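Local structure of PKD domain (Vibrio anguillarum, 6AEM) at residues Glu4-Thr16 / Leu66-Arg80. The protein is a polycystic-kidney-disease domain of the protease Epp that specifically binds calcium, though its wider role is not established. Sequence-based numbering, arbitrary orientation.
With CA (calcium ion), chain C.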
loop_
_atom_site.group_PDB
_atom_site.type_symbol
_atom_site.label_atom_id
_atom_site.label_comp_id
_atom_site.label_asym_id
_atom_site.label_seq_id
_atom_site.Cartn_x
_atom_site.Cartn_y
_atom_site.Cartn_z
ATOM N N GLU A 4 -4.084 19.815 17.046
ATOM C CA GLU A 4 -3.892 18.508 17.625
ATOM C C GLU A 4 -4.448 17.478 16.663
ATOM O O GLU A 4 -4.969 16.442 17.073
ATOM C CB GLU A 4 -4.625 18.420 18.938
ATOM C CG GLU A 4 -6.009 19.012 18.851
ATOM C CD GLU A 4 -6.854 18.591 20.029
ATOM O OE1 GLU A 4 -6.268 18.375 21.117
ATOM O OE2 GLU A 4 -8.086 18.449 19.861
ATOM N N ASN A 5 -4.322 17.755 15.374
ATOM C CA ASN A 5 -4.596 16.729 14.378
ATOM C C ASN A 5 -3.805 15.458 14.660
ATOM O O ASN A 5 -2.616 15.501 14.983
ATOM C CB ASN A 5 -4.206 17.239 13.004
ATOM C CG ASN A 5 -4.448 16.216 11.930
ATOM O OD1 ASN A 5 -5.474 15.514 11.931
ATOM N ND2 ASN A 5 -3.483 16.081 11.025
ATOM N N GLN A 6 -4.468 14.314 14.519
ATOM C CA GLN A 6 -3.786 13.024 14.515
ATOM C C GLN A 6 -3.382 12.674 13.085
ATOM O O GLN A 6 -4.209 12.760 12.175
ATOM C CB GLN A 6 -4.699 11.942 15.099
ATOM C CG GLN A 6 -5.156 12.218 16.534
ATOM C CD GLN A 6 -6.097 11.136 17.071
ATOM O OE1 GLN A 6 -5.822 9.929 16.966
ATOM N NE2 GLN A 6 -7.223 11.569 17.622
ATOM N N ALA A 7 -2.102 12.332 12.878
ATOM C CA ALA A 7 -1.661 11.894 11.561
ATOM C C ALA A 7 -2.379 10.586 11.210
ATOM O O ALA A 7 -2.721 9.787 12.092
ATOM C CB ALA A 7 -0.152 11.671 11.547
ATOM N N PRO A 8 -2.661 10.359 9.938
ATOM C CA PRO A 8 -3.419 9.170 9.547
ATOM C C PRO A 8 -2.628 7.900 9.801
ATOM O O PRO A 8 -1.402 7.886 9.933
ATOM C CB PRO A 8 -3.662 9.415 8.043
ATOM C CG PRO A 8 -2.481 10.243 7.617
ATOM C CD PRO A 8 -2.219 11.160 8.784
ATOM N N VAL A 9 -3.377 6.812 9.837
ATOM C CA VAL A 9 -2.838 5.463 10.037
ATOM C C VAL A 9 -2.766 4.764 8.684
ATOM O O VAL A 9 -3.784 4.586 8.022
ATOM C CB VAL A 9 -3.719 4.643 10.991
ATOM C CG1 VAL A 9 -3.163 3.236 11.147
ATOM C CG2 VAL A 9 -3.847 5.320 12.343
ATOM N N ALA A 10 -1.564 4.405 8.255
ATOM C CA ALA A 10 -1.330 3.644 7.031
ATOM C C ALA A 10 -1.148 2.176 7.387
ATOM O O ALA A 10 -0.302 1.830 8.216
ATOM C CB ALA A 10 -0.092 4.124 6.285
ATOM N N ASN A 11 -1.982 1.317 6.816
ATOM C CA ASN A 11 -1.815 -0.111 7.028
ATOM C C ASN A 11 -2.523 -0.881 5.934
ATOM O O ASN A 11 -3.466 -0.392 5.321
ATOM C CB ASN A 11 -2.355 -0.547 8.379
ATOM C CG ASN A 11 -1.947 -1.948 8.717
ATOM O OD1 ASN A 11 -0.938 -2.465 8.216
ATOM N ND2 ASN A 11 -2.722 -2.584 9.570
ATOM N N PHE A 12 -2.049 -2.108 5.713
ATOM C CA PHE A 12 -2.568 -2.948 4.648
ATOM C C PHE A 12 -2.129 -4.380 4.893
ATOM O O PHE A 12 -1.246 -4.651 5.708
ATOM C CB PHE A 12 -2.130 -2.424 3.261
ATOM C CG PHE A 12 -0.631 -2.478 3.026
ATOM C CD1 PHE A 12 -0.054 -3.591 2.428
ATOM C CD2 PHE A 12 0.186 -1.412 3.373
ATOM C CE1 PHE A 12 1.330 -3.652 2.216
ATOM C CE2 PHE A 12 1.541 -1.460 3.147
ATOM C CZ PHE A 12 2.107 -2.581 2.569
ATOM N N GLU A 13 -2.738 -5.277 4.135
ATOM C CA GLU A 13 -2.346 -6.666 4.045
ATOM C C GLU A 13 -2.367 -7.032 2.579
ATOM O O GLU A 13 -3.222 -6.558 1.829
ATOM C CB GLU A 13 -3.354 -7.508 4.794
ATOM C CG GLU A 13 -3.153 -9.009 4.724
ATOM C CD GLU A 13 -4.155 -9.782 5.592
ATOM O OE1 GLU A 13 -4.768 -9.182 6.489
ATOM O OE2 GLU A 13 -4.352 -11.035 5.420
ATOM N N LEU A 14 -1.453 -7.912 2.182
ATOM C CA LEU A 14 -1.377 -8.373 0.804
ATOM C C LEU A 14 -1.888 -9.797 0.666
ATOM O O LEU A 14 -1.654 -10.644 1.530
ATOM C CB LEU A 14 0.061 -8.310 0.287
ATOM C CG LEU A 14 0.669 -6.912 0.387
ATOM C CD1 LEU A 14 2.123 -6.953 -0.047
ATOM C CD2 LEU A 14 -0.116 -5.945 -0.461
ATOM N N LYS A 15 -2.548 -10.038 -0.449
ATOM C CA LYS A 15 -3.000 -11.360 -0.845
ATOM C C LYS A 15 -2.218 -11.747 -2.090
ATOM O O LYS A 15 -2.317 -11.071 -3.124
ATOM C CB LYS A 15 -4.506 -11.319 -1.120
ATOM C CG LYS A 15 -5.110 -12.566 -1.754
ATOM C CD LYS A 15 -6.617 -12.405 -1.730
ATOM C CE LYS A 15 -7.399 -13.449 -2.490
ATOM N NZ LYS A 15 -8.839 -13.049 -2.417
ATOM N N THR A 16 -1.405 -12.797 -1.986
ATOM C CA THR A 16 -0.606 -13.228 -3.121
ATOM C C THR A 16 -1.200 -14.487 -3.749
ATOM O O THR A 16 -1.770 -15.345 -3.067
ATOM C CB THR A 16 0.864 -13.460 -2.753
ATOM O OG1 THR A 16 0.985 -14.557 -1.842
ATOM C CG2 THR A 16 1.467 -12.213 -2.130
ATOM N N LEU A 66 3.058 2.064 1.224
ATOM C CA LEU A 66 1.835 2.843 1.092
ATOM C C LEU A 66 1.970 4.105 1.924
ATOM O O LEU A 66 2.200 4.029 3.142
ATOM C CB LEU A 66 0.609 2.072 1.586
ATOM C CG LEU A 66 -0.697 2.876 1.677
ATOM C CD1 LEU A 66 -1.124 3.396 0.318
ATOM C CD2 LEU A 66 -1.771 2.013 2.335
ATOM N N THR A 67 1.762 5.251 1.273
ATOM C CA THR A 67 1.657 6.533 1.958
ATOM C C THR A 67 0.231 7.038 1.827
ATOM O O THR A 67 -0.339 7.017 0.730
ATOM C CB THR A 67 2.633 7.578 1.398
ATOM O OG1 THR A 67 3.958 7.050 1.487
ATOM C CG2 THR A 67 2.558 8.906 2.170
ATOM N N VAL A 68 -0.353 7.448 2.954
ATOM C CA VAL A 68 -1.692 8.041 2.949
ATOM C C VAL A 68 -1.626 9.467 3.476
ATOM O O VAL A 68 -0.764 9.790 4.291
ATOM C CB VAL A 68 -2.740 7.190 3.710
ATOM C CG1 VAL A 68 -2.847 5.807 3.127
ATOM C CG2 VAL A 68 -2.418 7.131 5.211
ATOM N N THR A 69 -2.569 10.291 3.034
ATOM C CA THR A 69 -2.661 11.705 3.405
ATOM C C THR A 69 -4.057 12.000 3.954
ATOM O O THR A 69 -5.046 11.561 3.364
ATOM C CB THR A 69 -2.408 12.607 2.156
ATOM O OG1 THR A 69 -1.144 12.251 1.560
ATOM C CG2 THR A 69 -2.376 14.083 2.500
ATOM N N ASP A 70 -4.142 12.784 5.034
ATOM C CA ASP A 70 -5.431 13.141 5.612
ATOM C C ASP A 70 -5.916 14.507 5.101
ATOM O O ASP A 70 -5.292 15.159 4.258
ATOM C CB ASP A 70 -5.465 12.996 7.140
ATOM C CG ASP A 70 -4.760 14.128 7.895
ATOM O OD1 ASP A 70 -4.344 15.157 7.281
ATOM O OD2 ASP A 70 -4.615 13.953 9.140
ATOM N N ASP A 71 -7.092 14.910 5.590
ATOM C CA ASP A 71 -7.796 16.133 5.181
ATOM C C ASP A 71 -7.061 17.406 5.562
ATOM O O ASP A 71 -7.418 18.476 5.058
ATOM C CB ASP A 71 -9.217 16.156 5.770
ATOM C CG ASP A 71 -9.226 16.006 7.282
ATOM O OD1 ASP A 71 -8.895 14.927 7.798
ATOM O OD2 ASP A 71 -9.595 16.983 7.949
ATOM N N LYS A 72 -6.045 17.303 6.429
ATOM C CA LYS A 72 -5.203 18.441 6.803
ATOM C C LYS A 72 -3.830 18.412 6.134
ATOM O O LYS A 72 -3.013 19.329 6.344
ATOM C CB LYS A 72 -5.051 18.495 8.329
ATOM C CG LYS A 72 -6.360 18.530 9.080
ATOM C CD LYS A 72 -7.114 19.802 8.835
ATOM C CE LYS A 72 -8.371 19.858 9.712
ATOM N NZ LYS A 72 -9.298 20.897 9.216
ATOM N N GLY A 73 -3.547 17.385 5.333
ATOM C CA GLY A 73 -2.276 17.251 4.656
ATOM C C GLY A 73 -1.233 16.463 5.414
ATOM O O GLY A 73 -0.124 16.308 4.914
ATOM N N ALA A 74 -1.577 15.900 6.563
ATOM C CA ALA A 74 -0.629 15.065 7.287
ATOM C C ALA A 74 -0.519 13.705 6.611
ATOM O O ALA A 74 -1.468 13.224 5.989
ATOM C CB ALA A 74 -1.046 14.871 8.739
ATOM N N THR A 75 0.654 13.071 6.743
ATOM C CA THR A 75 0.932 11.808 6.070
ATOM C C THR A 75 1.502 10.770 7.024
ATOM O O THR A 75 1.931 11.064 8.131
ATOM C CB THR A 75 1.920 11.982 4.902
ATOM O OG1 THR A 75 3.172 12.478 5.395
ATOM C CG2 THR A 75 1.402 13.005 3.895
ATOM N N ASN A 76 1.471 9.519 6.560
ATOM C CA ASN A 76 2.206 8.449 7.211
ATOM C C ASN A 76 2.450 7.386 6.152
ATOM O O ASN A 76 1.641 7.224 5.227
ATOM C CB ASN A 76 1.500 7.837 8.432
ATOM C CG ASN A 76 2.028 8.383 9.782
ATOM O OD1 ASN A 76 3.237 8.621 9.997
ATOM N ND2 ASN A 76 1.099 8.542 10.725
ATOM N N THR A 77 3.541 6.659 6.332
ATOM C CA THR A 77 3.961 5.620 5.396
ATOM C C THR A 77 4.164 4.328 6.167
ATOM O O THR A 77 4.854 4.308 7.182
ATOM C CB THR A 77 5.278 5.987 4.673
ATOM O OG1 THR A 77 5.111 7.217 3.977
ATOM C CG2 THR A 77 5.751 4.883 3.707
ATOM N N THR A 78 3.639 3.243 5.621
ATOM C CA THR A 78 3.877 1.891 6.132
ATOM C C THR A 78 4.364 1.026 4.990
ATOM O O THR A 78 3.843 1.121 3.885
ATOM C CB THR A 78 2.653 1.309 6.830
ATOM O OG1 THR A 78 2.384 2.099 7.989
ATOM C CG2 THR A 78 2.884 -0.148 7.222
ATOM N N THR A 79 5.379 0.206 5.257
ATOM C CA THR A 79 5.902 -0.694 4.229
ATOM C C THR A 79 5.916 -2.123 4.754
ATOM O O THR A 79 6.029 -2.353 5.947
ATOM C CB THR A 79 7.308 -0.317 3.710
ATOM O OG1 THR A 79 8.314 -0.722 4.649
ATOM C CG2 THR A 79 7.437 1.188 3.453
ATOM N N ARG A 80 5.864 -3.100 3.844
ATOM C CA ARG A 80 5.943 -4.516 4.204
ATOM C C ARG A 80 6.696 -5.250 3.101
ATOM O O ARG A 80 6.433 -5.025 1.920
ATOM C CB ARG A 80 4.574 -5.180 4.344
ATOM C CG ARG A 80 3.634 -4.549 5.335
ATOM C CD ARG A 80 2.323 -5.385 5.343
ATOM N NE ARG A 80 1.469 -4.986 6.453
ATOM C CZ ARG A 80 1.700 -5.289 7.715
ATOM N NH1 ARG A 80 2.692 -6.100 8.050
ATOM N NH2 ARG A 80 0.864 -4.820 8.634
HETATM CA CA CA C . -6.109 13.449 10.959
HETATM O O HOH W 1 -7.584 15.143 10.151
#
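R80 lies along F12 from its first carbon outward. CB and CG pass CZ of the ring, CD sits over one ring face, 4.1 Å from the centroid in a CH-pi contact, NE donates to F12 O (2.8 Å), and NH2 reaches N11 OD1 (3.0 Å), arriving in the carbonyl plane on a lone pair. A long arginine suits this edge strand: its methylenes lie against one face of the phenyl while its head serves two oxygens. With CG anti to the carbonyl carbon (chi1 -57°), the extended chain carries CG and CD past the CZ-CE1 side.

Back along 75-80, T78 OG1 donates to A10 O from above the carbonyl plane, and N76 ND2 meets P8 O at 2.7 Å, almost straight at 170°. Short A10 and rigid P8 turn inward onto V68 CG2.

At the D70-G73 turn, D70 OD1 accepts K72 N, making an Asx turn, and, from the opposite carboxylate face, A74 N; OD2 binds calcium at 2.4 Å and takes N5 ND2 on its syn lone pair. N5 OD1, Q6 O, D29, D31 and a water also bind calcium, which joins N-terminal segment, turn and D29-D31 loop and probably offsets the three aspartates' charge.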